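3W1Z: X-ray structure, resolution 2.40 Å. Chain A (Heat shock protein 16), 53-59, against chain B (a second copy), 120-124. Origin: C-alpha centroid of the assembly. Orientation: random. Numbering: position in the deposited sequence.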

# COMPACT_ATOMS: atom_id res chain seq x y z
N GLU A 53 26.46 17.05 -21.74
CA GLU A 53 27.04 16.32 -20.62
C GLU A 53 27.35 14.88 -21.02
O GLU A 53 26.46 14.13 -21.41
CB GLU A 53 26.10 16.34 -19.42
CG GLU A 53 25.94 17.70 -18.77
CD GLU A 53 25.03 17.66 -17.56
OE1 GLU A 53 24.55 16.55 -17.21
OE2 GLU A 53 24.77 18.72 -16.96
N LEU A 54 28.62 14.50 -20.91
CA LEU A 54 29.04 13.14 -21.23
C LEU A 54 30.04 12.62 -20.20
O LEU A 54 31.21 12.41 -20.51
CB LEU A 54 29.68 13.10 -22.62
CG LEU A 54 28.78 13.41 -23.83
CD1 LEU A 54 29.61 13.61 -25.08
CD2 LEU A 54 27.77 12.29 -24.03
N PRO A 55 29.58 12.41 -18.95
CA PRO A 55 30.49 11.93 -17.91
C PRO A 55 30.96 10.50 -18.15
O PRO A 55 30.16 9.65 -18.54
CB PRO A 55 29.63 12.00 -16.64
CG PRO A 55 28.23 11.86 -17.13
CD PRO A 55 28.20 12.56 -18.46
N GLY A 56 32.24 10.25 -17.94
CA GLY A 56 32.80 8.92 -18.10
C GLY A 56 32.99 8.50 -19.54
O GLY A 56 33.06 7.31 -19.84
N VAL A 57 33.08 9.47 -20.44
CA VAL A 57 33.27 9.19 -21.86
C VAL A 57 34.60 9.75 -22.34
O VAL A 57 34.95 10.88 -22.04
CB VAL A 57 32.12 9.80 -22.70
CG1 VAL A 57 32.42 9.70 -24.18
CG2 VAL A 57 30.80 9.11 -22.37
N LYS A 58 35.35 8.93 -23.08
CA LYS A 58 36.59 9.40 -23.70
C LYS A 58 36.24 10.14 -24.99
O LYS A 58 35.30 9.76 -25.69
CB LYS A 58 37.53 8.24 -24.00
CG LYS A 58 37.76 7.28 -22.84
CD LYS A 58 36.82 6.08 -22.92
CE LYS A 58 37.20 5.01 -21.91
NZ LYS A 58 38.56 4.46 -22.16
N LYS A 59 36.99 11.19 -25.30
CA LYS A 59 36.67 12.04 -26.45
C LYS A 59 36.75 11.30 -27.78
O LYS A 59 36.10 11.67 -28.75
CB LYS A 59 37.57 13.28 -26.47
CG LYS A 59 38.80 13.12 -27.35
CD LYS A 59 39.99 13.87 -26.79
CE LYS A 59 41.27 13.09 -27.03
NZ LYS A 59 41.15 11.70 -26.50
N SER B 120 38.27 11.75 -13.54
CA SER B 120 38.59 11.91 -14.96
C SER B 120 37.34 11.89 -15.84
O SER B 120 36.43 11.08 -15.63
CB SER B 120 39.60 10.85 -15.41
OG SER B 120 39.25 9.57 -14.92
N ASN B 121 37.32 12.77 -16.84
CA ASN B 121 36.22 12.88 -17.79
C ASN B 121 34.84 12.99 -17.15
O ASN B 121 33.89 12.34 -17.58
CB ASN B 121 36.25 11.72 -18.79
CG ASN B 121 37.53 11.68 -19.60
OD1 ASN B 121 38.13 12.72 -19.88
ND2 ASN B 121 37.96 10.48 -19.97
N GLY B 122 34.75 13.81 -16.11
CA GLY B 122 33.48 14.04 -15.43
C GLY B 122 33.04 12.87 -14.57
O GLY B 122 31.96 12.91 -13.98
N LEU B 123 33.86 11.84 -14.49
CA LEU B 123 33.56 10.70 -13.63
C LEU B 123 34.53 10.62 -12.46
O LEU B 123 35.75 10.58 -12.65
CB LEU B 123 33.57 9.39 -14.43
CG LEU B 123 33.11 8.14 -13.66
CD1 LEU B 123 31.63 8.22 -13.33
CD2 LEU B 123 33.43 6.87 -14.43
N LEU B 124 33.98 10.60 -11.26
CA LEU B 124 34.77 10.47 -10.04
C LEU B 124 34.67 9.05 -9.51
O LEU B 124 33.59 8.58 -9.15
CB LEU B 124 34.27 11.44 -8.98
CG LEU B 124 34.86 11.21 -7.58
CD1 LEU B 124 36.26 11.80 -7.48
CD2 LEU B 124 33.94 11.78 -6.52

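Two tight turns from two copies of Heat shock protein 16 meet in a small, backbone-dominated contact, held by one hydrogen bond and a few close van der Waals approaches that together bury 239 Å², both sides summed. On chain A, Leu A54 to Val A57 form a type II turn, closed by a weak bond from Val A57 N to Leu A54 O (3.5 Å). On chain B, Ser B120 to Leu B123 form a type I' turn, closed by a pair of hydrogen bonds between its first and last residues: Leu B123 N to Ser B120 O and Ser B120 N to Leu B123 O, each 2.9 Å.

The turns touch mainly through their central residues, with Pro A55 CA 4.4 Å from Gly B122 CA. Gly A56 N donates to Asn B121 O at 2.7 Å with an N-H...O angle of 167°, a short and nearly linear bond. The same carbonyl oxygen also receives a CA-H...O contact from Pro A55 CA (3.4 Å), so one acceptor engages two successive residues of the chain A turn.

Both glycines have positive phi, which by itself favours glycine, and both sit where space is short. An ideal CB on Gly B122 would lie 3.4 Å from Pro A55 CA; one on Gly A56 would lie 3.5 Å from Leu B123 CD2. Without a side chain, Gly A56 lets Leu B123 pack directly on its backbone, CA to CB at 3.8 Å. The proline ring adds another approach, with Pro A55 CB 3.7 Å from Gly B122 O.

Asn B121, whose CA-to-CB bond points toward chain A, has the largest covered area of any residue here. Its CB lies 3.6 Å from Val A57 O and its ND2 3.7 Å from the same oxygen; ND2 also lies 4.1 Å from Lys A58 CA, a packing contact. Val A57 itself directs its CB away, contributing backbone to the contact.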